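Local coordinates for protein CDP-glucose 4,6-dehydratase (PDB 1WVG) that catalyses the NAD(+)-dependent dehydration of CDP-D-glucose to CDP-4-dehydro-6-deoxy-D-glucose, an early step in making CDP-3,6-dideoxy-D-mannose for the lipopolysaccharide O-antigen, at residues K37-D42 against R73-E78; E82-M87 against V112-T117; L166-F171 against L188-A193. All coordinates share one frame; numbering follows the deposited sequence.

Contact 1 (K37-D42 against R73-E78); sequences KGYALD and RSSIAE. With APR (adenosine-5-diphosphoribose), chain C.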
# COMPACT_ATOMS: atom_id res chain seq x y z
N LYS A 37 16.95 35.72 -15.01
CA LYS A 37 17.97 36.07 -14.02
C LYS A 37 18.36 34.75 -13.39
O LYS A 37 17.51 34.03 -12.91
CB LYS A 37 17.53 37.13 -13.02
CG LYS A 37 18.51 37.33 -11.87
CD LYS A 37 18.22 38.58 -11.02
CE LYS A 37 19.24 38.76 -9.89
NZ LYS A 37 18.99 39.87 -8.94
N GLY A 38 19.63 34.38 -13.45
CA GLY A 38 20.06 33.12 -12.89
C GLY A 38 20.75 33.35 -11.57
O GLY A 38 21.25 34.43 -11.29
N TYR A 39 20.80 32.32 -10.74
CA TYR A 39 21.46 32.41 -9.46
C TYR A 39 22.00 31.04 -9.19
O TYR A 39 21.22 30.10 -9.06
CB TYR A 39 20.50 32.88 -8.33
CG TYR A 39 21.08 32.97 -6.91
CD1 TYR A 39 21.14 34.19 -6.23
CD2 TYR A 39 21.49 31.84 -6.20
CE1 TYR A 39 21.63 34.28 -4.92
CE2 TYR A 39 21.94 31.90 -4.88
CZ TYR A 39 22.04 33.14 -4.23
OH TYR A 39 22.51 33.22 -2.93
N ALA A 40 23.32 30.94 -9.20
CA ALA A 40 24.02 29.68 -9.01
C ALA A 40 25.48 29.93 -8.67
O ALA A 40 25.94 31.05 -8.48
CB ALA A 40 23.96 28.93 -10.34
N LEU A 41 26.24 28.87 -8.61
CA LEU A 41 27.65 29.02 -8.35
C LEU A 41 28.31 29.08 -9.71
O LEU A 41 27.60 29.03 -10.72
CB LEU A 41 28.19 27.86 -7.49
CG LEU A 41 27.48 27.81 -6.16
CD1 LEU A 41 27.70 26.46 -5.53
CD2 LEU A 41 27.99 28.92 -5.26
N ASP A 42 29.63 29.20 -9.76
CA ASP A 42 30.23 29.23 -11.08
C ASP A 42 30.02 27.87 -11.76
O ASP A 42 29.89 26.85 -11.06
CB ASP A 42 31.70 29.71 -11.08
CG ASP A 42 31.87 31.20 -11.27
OD1 ASP A 42 31.84 31.75 -12.35
OD2 ASP A 42 32.07 31.86 -10.15
N ARG A 73 17.29 35.76 -1.09
CA ARG A 73 16.07 36.55 -0.94
C ARG A 73 16.14 37.89 -1.70
O ARG A 73 15.24 38.28 -2.48
CB ARG A 73 15.76 36.74 0.56
CG ARG A 73 14.33 37.24 0.77
CD ARG A 73 14.18 38.13 1.98
NE ARG A 73 15.45 38.28 2.67
CZ ARG A 73 15.57 38.19 3.99
NH1 ARG A 73 14.52 37.93 4.78
NH2 ARG A 73 16.78 38.33 4.52
N SER A 74 17.25 38.59 -1.45
CA SER A 74 17.55 39.89 -2.04
C SER A 74 17.54 39.87 -3.55
O SER A 74 16.89 40.69 -4.23
CB SER A 74 18.87 40.44 -1.52
OG SER A 74 18.69 40.85 -0.18
N SER A 75 18.28 38.89 -4.06
CA SER A 75 18.39 38.69 -5.49
C SER A 75 16.98 38.59 -6.07
O SER A 75 16.58 39.28 -7.01
CB SER A 75 19.19 37.40 -5.71
OG SER A 75 19.68 37.30 -7.02
N ILE A 76 16.18 37.73 -5.47
CA ILE A 76 14.82 37.57 -5.92
C ILE A 76 14.04 38.90 -5.81
O ILE A 76 13.36 39.37 -6.74
CB ILE A 76 14.14 36.44 -5.10
CG1 ILE A 76 14.88 35.09 -5.20
CG2 ILE A 76 12.71 36.32 -5.60
CD1 ILE A 76 14.13 33.83 -4.70
N ALA A 77 14.11 39.47 -4.61
CA ALA A 77 13.43 40.72 -4.28
C ALA A 77 13.64 41.86 -5.28
O ALA A 77 12.72 42.54 -5.72
CB ALA A 77 13.88 41.17 -2.89
N GLU A 78 14.89 42.04 -5.66
CA GLU A 78 15.26 43.10 -6.56
C GLU A 78 14.80 42.92 -7.98
O GLU A 78 14.74 43.92 -8.72
CB GLU A 78 16.77 43.33 -6.54
CG GLU A 78 17.37 43.23 -7.94
CD GLU A 78 18.87 43.07 -7.96
OE1 GLU A 78 19.48 42.30 -7.22
OE2 GLU A 78 19.43 43.83 -8.87
N1 APR C . 24.22 27.38 -4.68
C2 APR C . 23.81 27.74 -5.92
N3 APR C . 23.83 27.04 -7.02
C4 APR C . 24.31 25.80 -6.81
C5 APR C . 24.73 25.26 -5.64
C6 APR C . 24.70 26.12 -4.50
N6 APR C . 25.04 25.80 -3.24
N7 APR C . 25.13 23.95 -5.82
C8 APR C . 24.95 23.72 -7.11
N9 APR C . 24.45 24.81 -7.75
C1' APR C . 24.12 24.97 -9.16
C2' APR C . 25.35 24.83 -10.02
O2' APR C . 26.15 26.02 -9.93
C3' APR C . 24.67 24.66 -11.38
O3' APR C . 24.15 25.84 -12.00
O4' APR C . 23.32 23.91 -9.57
C4' APR C . 23.52 23.70 -10.97
C5' APR C . 23.84 22.24 -11.08
O5' APR C . 23.94 21.94 -12.50
PA APR C . 24.63 20.56 -13.03
O1A APR C . 25.70 20.03 -12.08
O2A APR C . 24.90 20.72 -14.54
O3A APR C . 23.43 19.55 -12.88
PB APR C . 22.12 19.42 -13.84
O1B APR C . 22.28 18.12 -14.58
O2B APR C . 21.85 20.70 -14.61
O5D APR C . 20.99 19.37 -12.72
C5D APR C . 20.03 20.45 -12.70
O4D APR C . 18.09 18.98 -12.21
O1D APR C . 18.36 16.66 -12.17
C1D APR C . 18.21 17.86 -11.37
O2D APR C . 19.43 17.52 -9.28
C2D APR C . 19.48 18.09 -10.60
O3D APR C . 18.56 19.87 -9.30
C3D APR C . 19.46 19.59 -10.38
C4D APR C . 18.94 20.07 -11.72
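Lys37 and Tyr39 of strand 37-40 both reach Ser75 on helix 73-78, where this helix packs on the parallel sheet of the Rossmann fold; strand and helix segments run antiparallel, their axes 10.1 Å apart. Hydrogen bonds come from Lys37. With CG anti to the backbone N (chi1 171°) and the chain fully extended beyond CG, the ammonium is carried to the helix. There Lys37 NZ donates to the backbone O of Ser75 at 3.1 Å, coming in well to the side of the carbonyl (C=O...N angle 109°) and 30° out of its plane. A weak bond to Ser75 OG adds to this grip. The same ammonium forms a salt bridge, Lys37 NZ to Glu78 OE1, 3.0 Å long; the glutamate chain crosses the lysine at about a right angle, but it is poorly ordered. The van der Waals part is small: the Tyr39 ring offers its CD1 edge to Ser75 OG at 3.5 Å. Outside the contact, Tyr39 OH is hydrogen-bonded to Asp65 O, and the tyrosine ring lies nearly parallel to that of His62. Beyond the strand, the same segment reaches the bound adenosine-5-diphosphoribose: Leu41 N donates to O2' of the adenosine ribose across 3.1 Å.

Contact 2 (E82-M87 against V112-T117); sequences EIVFHM and VHLLET. With APR (adenosine-5-diphosphoribose), chain C.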
# COMPACT_ATOMS: atom_id res chain seq x y z
N GLU A 82 8.08 36.72 -11.97
CA GLU A 82 6.71 36.26 -11.88
C GLU A 82 6.74 34.72 -11.90
O GLU A 82 5.78 34.05 -11.54
CB GLU A 82 5.91 36.72 -13.10
CG GLU A 82 6.14 38.21 -13.42
CD GLU A 82 6.43 38.54 -14.86
OE1 GLU A 82 7.43 38.21 -15.46
OE2 GLU A 82 5.48 39.24 -15.42
N ILE A 83 7.87 34.19 -12.37
CA ILE A 83 8.10 32.77 -12.55
C ILE A 83 9.44 32.34 -12.00
O ILE A 83 10.39 33.11 -12.04
CB ILE A 83 8.01 32.42 -14.02
CG1 ILE A 83 6.60 32.72 -14.52
CG2 ILE A 83 8.38 30.95 -14.21
CD1 ILE A 83 6.39 32.31 -16.00
N VAL A 84 9.51 31.13 -11.45
CA VAL A 84 10.71 30.64 -10.83
C VAL A 84 10.94 29.20 -11.09
O VAL A 84 10.03 28.42 -10.88
CB VAL A 84 10.60 30.74 -9.31
CG1 VAL A 84 11.74 29.95 -8.68
CG2 VAL A 84 10.70 32.18 -8.84
N PHE A 85 12.16 28.88 -11.47
CA PHE A 85 12.55 27.50 -11.67
C PHE A 85 13.66 27.22 -10.69
O PHE A 85 14.71 27.82 -10.77
CB PHE A 85 13.07 27.24 -13.09
CG PHE A 85 11.97 27.32 -14.13
CD1 PHE A 85 11.73 28.50 -14.83
CD2 PHE A 85 11.19 26.20 -14.42
CE1 PHE A 85 10.72 28.54 -15.80
CE2 PHE A 85 10.16 26.24 -15.37
CZ PHE A 85 9.94 27.42 -16.07
N HIS A 86 13.43 26.34 -9.73
CA HIS A 86 14.47 26.04 -8.77
C HIS A 86 15.23 24.79 -9.16
O HIS A 86 14.72 23.71 -8.94
CB HIS A 86 13.82 25.78 -7.39
CG HIS A 86 14.80 25.37 -6.33
ND1 HIS A 86 15.99 26.07 -6.11
CD2 HIS A 86 14.76 24.33 -5.45
CE1 HIS A 86 16.62 25.47 -5.10
NE2 HIS A 86 15.91 24.41 -4.69
N MET A 87 16.44 24.93 -9.75
CA MET A 87 17.28 23.82 -10.21
C MET A 87 18.67 23.71 -9.60
O MET A 87 19.43 22.83 -9.99
CB MET A 87 17.50 23.86 -11.72
CG MET A 87 16.19 23.75 -12.48
SD MET A 87 16.42 23.42 -14.25
CE MET A 87 16.39 25.12 -14.87
N VAL A 112 14.37 24.99 0.92
CA VAL A 112 13.69 25.73 1.95
C VAL A 112 13.90 27.23 1.75
O VAL A 112 12.94 28.03 1.88
CB VAL A 112 14.25 25.36 3.31
CG1 VAL A 112 13.58 26.21 4.44
CG2 VAL A 112 14.08 23.85 3.50
N HIS A 113 15.16 27.58 1.48
CA HIS A 113 15.49 28.99 1.30
C HIS A 113 14.72 29.55 0.14
O HIS A 113 14.11 30.63 0.18
CB HIS A 113 16.98 29.22 1.03
CG HIS A 113 17.74 28.94 2.27
ND1 HIS A 113 19.12 28.82 2.26
CD2 HIS A 113 17.29 28.73 3.53
CE1 HIS A 113 19.50 28.56 3.52
NE2 HIS A 113 18.41 28.50 4.31
N LEU A 114 14.78 28.83 -0.94
CA LEU A 114 14.11 29.31 -2.12
C LEU A 114 12.64 29.49 -1.85
O LEU A 114 12.10 30.53 -2.20
CB LEU A 114 14.41 28.38 -3.30
CG LEU A 114 14.02 28.91 -4.69
CD1 LEU A 114 12.58 28.49 -5.01
CD2 LEU A 114 14.21 30.41 -4.84
N LEU A 115 11.99 28.50 -1.21
CA LEU A 115 10.54 28.60 -0.92
C LEU A 115 10.22 29.64 0.13
O LEU A 115 9.20 30.35 0.01
CB LEU A 115 9.84 27.26 -0.66
CG LEU A 115 10.07 26.25 -1.78
CD1 LEU A 115 9.59 24.85 -1.39
CD2 LEU A 115 9.43 26.71 -3.09
N GLU A 116 11.09 29.77 1.13
CA GLU A 116 10.84 30.81 2.10
C GLU A 116 11.00 32.16 1.41
O GLU A 116 10.22 33.09 1.66
CB GLU A 116 11.78 30.75 3.31
CG GLU A 116 11.44 31.85 4.34
CD GLU A 116 10.00 31.80 4.83
OE1 GLU A 116 9.19 30.95 4.53
OE2 GLU A 116 9.69 32.74 5.66
N THR A 117 12.00 32.27 0.53
CA THR A 117 12.23 33.53 -0.21
C THR A 117 11.03 33.91 -1.08
O THR A 117 10.60 35.06 -1.19
CB THR A 117 13.49 33.41 -1.06
N1 APR C . 24.22 27.38 -4.68
C2 APR C . 23.81 27.74 -5.92
N3 APR C . 23.83 27.04 -7.02
C4 APR C . 24.31 25.80 -6.81
C5 APR C . 24.73 25.26 -5.64
C6 APR C . 24.70 26.12 -4.50
N6 APR C . 25.04 25.80 -3.24
N7 APR C . 25.13 23.95 -5.82
C8 APR C . 24.95 23.72 -7.11
N9 APR C . 24.45 24.81 -7.75
C1' APR C . 24.12 24.97 -9.16
C2' APR C . 25.35 24.83 -10.02
O2' APR C . 26.15 26.02 -9.93
C3' APR C . 24.67 24.66 -11.38
O3' APR C . 24.15 25.84 -12.00
O4' APR C . 23.32 23.91 -9.57
C4' APR C . 23.52 23.70 -10.97
C5' APR C . 23.84 22.24 -11.08
O5' APR C . 23.94 21.94 -12.50
PA APR C . 24.63 20.56 -13.03
O1A APR C . 25.70 20.03 -12.08
O2A APR C . 24.90 20.72 -14.54
O3A APR C . 23.43 19.55 -12.88
PB APR C . 22.12 19.42 -13.84
O1B APR C . 22.28 18.12 -14.58
O2B APR C . 21.85 20.70 -14.61
O5D APR C . 20.99 19.37 -12.72
C5D APR C . 20.03 20.45 -12.70
O4D APR C . 18.09 18.98 -12.21
O1D APR C . 18.36 16.66 -12.17
C1D APR C . 18.21 17.86 -11.37
O2D APR C . 19.43 17.52 -9.28
C2D APR C . 19.48 18.09 -10.60
O3D APR C . 18.56 19.87 -9.30
C3D APR C . 19.46 19.59 -10.38
C4D APR C . 18.94 20.07 -11.72
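Both His86 and Leu114 hold CG anti to the backbone N (chi1 176° and -168°), which sends the imidazole of the strand and the isobutyl group of the helix past each other in opposite directions. Leu114 thereby lies over one face of the His86 ring. Leu114 CB makes a CH-pi contact, 4.1 Å from the centroid of the His86 ring and 17° off the normal, displaced toward the ND1-CE1 rim. Leu114 CG comes nearest the ring at His86 ND1, 3.7 Å away, and Leu114 CD1 reaches on to His86 CB at 3.8 Å. The same methyl then meets Val84 two residues back on the strand, CD1 to CG1 at 4.0 Å, so a single leucine spans both side chains that strand 83-86 directs at helix 112-117. This is a helix packed on a strand of the Rossmann sheet, and no hydrogen bond joins the two segments. The polar edge of the imidazole is used instead by neighbours: ND1 is bonded to Thr15 OG1 and NE2 to Thr111 OG1. Just past the strand, Met87 O receives a weak hydrogen bond from O3D of adenosine-5-diphosphoribose. The buried histidine thus divides its chemistry, with a face given to aliphatic carbon and both ring nitrogens to threonine hydroxyls, an arrangement that should restrict rotation of the ring at the strand end beside the nucleotide.

Contact 3 (L166-F171 against L188-A193); sequences LVASAF and LASVRA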
# COMPACT_ATOMS: atom_id res chain seq x y z
N LEU A 166 9.39 16.44 0.14
CA LEU A 166 8.62 16.65 1.37
C LEU A 166 8.53 18.14 1.70
O LEU A 166 7.48 18.68 2.08
CB LEU A 166 9.27 15.93 2.58
CG LEU A 166 8.71 14.55 2.96
CD1 LEU A 166 8.90 13.53 1.83
CD2 LEU A 166 9.38 14.05 4.22
N VAL A 167 9.66 18.80 1.57
CA VAL A 167 9.72 20.22 1.86
C VAL A 167 8.72 21.02 1.05
O VAL A 167 7.99 21.84 1.61
CB VAL A 167 11.09 20.76 1.55
CG1 VAL A 167 11.00 22.28 1.46
CG2 VAL A 167 12.09 20.27 2.59
N ALA A 168 8.72 20.81 -0.27
CA ALA A 168 7.80 21.53 -1.15
C ALA A 168 6.33 21.22 -0.81
O ALA A 168 5.44 22.08 -0.83
CB ALA A 168 8.06 21.15 -2.60
N SER A 169 6.01 19.98 -0.52
CA SER A 169 4.60 19.79 -0.21
C SER A 169 4.17 20.46 1.10
O SER A 169 3.01 20.84 1.27
CB SER A 169 4.21 18.33 -0.42
OG SER A 169 4.67 17.51 0.60
N ALA A 170 5.10 20.62 2.05
CA ALA A 170 4.80 21.27 3.33
C ALA A 170 4.67 22.78 3.11
O ALA A 170 3.84 23.47 3.72
CB ALA A 170 5.76 20.88 4.45
N PHE A 171 5.48 23.33 2.21
CA PHE A 171 5.36 24.74 1.94
C PHE A 171 4.02 24.96 1.26
O PHE A 171 3.25 25.87 1.59
CB PHE A 171 6.49 25.27 1.05
CG PHE A 171 7.59 25.87 1.88
CD1 PHE A 171 8.45 25.05 2.62
CD2 PHE A 171 7.77 27.25 1.97
CE1 PHE A 171 9.48 25.58 3.40
CE2 PHE A 171 8.78 27.81 2.76
CZ PHE A 171 9.65 26.97 3.46
N LEU A 188 2.62 25.98 -7.18
CA LEU A 188 3.92 25.36 -6.97
C LEU A 188 3.87 23.92 -7.37
O LEU A 188 3.06 23.17 -6.84
CB LEU A 188 4.22 25.41 -5.48
CG LEU A 188 5.40 24.58 -5.00
CD1 LEU A 188 6.72 24.94 -5.68
CD2 LEU A 188 5.56 24.87 -3.50
N ALA A 189 4.72 23.54 -8.30
CA ALA A 189 4.77 22.16 -8.73
C ALA A 189 6.16 21.61 -8.49
O ALA A 189 7.10 22.38 -8.59
CB ALA A 189 4.51 22.07 -10.23
N SER A 190 6.24 20.29 -8.17
CA SER A 190 7.47 19.50 -8.01
C SER A 190 7.50 18.62 -9.22
O SER A 190 6.54 17.95 -9.53
CB SER A 190 7.56 18.65 -6.77
OG SER A 190 7.82 19.52 -5.67
N VAL A 191 8.59 18.72 -9.96
CA VAL A 191 8.74 18.01 -11.20
C VAL A 191 9.88 17.02 -11.08
O VAL A 191 10.96 17.36 -10.59
CB VAL A 191 8.91 19.01 -12.34
CG1 VAL A 191 7.60 19.78 -12.46
CG2 VAL A 191 9.99 19.96 -11.90
N ARG A 192 9.59 15.80 -11.49
CA ARG A 192 10.52 14.71 -11.39
C ARG A 192 10.87 14.20 -12.73
O ARG A 192 10.06 13.48 -13.37
CB ARG A 192 9.94 13.57 -10.54
CG ARG A 192 9.26 14.13 -9.31
CD ARG A 192 8.20 13.22 -8.73
NE ARG A 192 7.61 13.96 -7.63
CZ ARG A 192 6.52 13.59 -6.97
NH1 ARG A 192 5.90 12.43 -7.24
NH2 ARG A 192 6.06 14.40 -5.98
N ALA A 193 12.09 14.53 -13.17
CA ALA A 193 12.48 14.07 -14.51
C ALA A 193 13.21 12.76 -14.48
O ALA A 193 13.49 12.24 -13.40
CB ALA A 193 13.32 15.09 -15.22
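Ala168 on helix 166-171 meets Ser190 and Leu188 on strand 188-193; consistent with its small side chain, the CA atoms of Ala168 and Ser190 are 7.2 Å apart. The contact is van der Waals in kind, with no hydrogen bond between the segments. Ala168 CB points at the strand and touches Ser190 OG at 3.5 Å. The serine oxygen sits beside its own backbone N (chi1 -74°), and its polar need is met by a hydrogen bond with Asn129 ND2 from the adjacent strand. Two residues earlier on the strand, Leu188 sends CD2 to the backbone O of Ala168 at 3.9 Å, an aliphatic methyl against a helix carbonyl. Polar links lie round these touches. Arg192 forms a salt bridge to Glu165 just ahead of the helix segment, and Leu188 O is hydrogen-bonded to Arg172 NE just after it, so helix and strand are also tied on both flanks. In the Rossmann fold, helix 156-175 here lies over strand 187-197, which pairs in parallel with strand 126-130. Val167 and Phe171 turn to helix 100-121 in the same chain and also pack on Tyr104 of the second subunit.

From the N terminus, contact 1 joins strand 35-40 to helix 69-79, closing a loop that includes strand 60-63. Contact 2 opens soon afterwards on strand 83-86 and closes at helix 100-121; contact 3 closes the shortest of the three loops, bringing helix 156-175 against strand 187-197. The three follow in series, none nested or crossed, and all rest on one parallel sheet. Ile76 of contact 1 packs against Leu114 of contact 2, while Leu115 and Glu116 meet Phe171 of contact 3. Helix 100-121 therefore joins the outer two, whose nearest atoms are about 11 Å apart. Contacts 1 and 2 also share the nucleotide, and contacts 2 and 3 the second subunit.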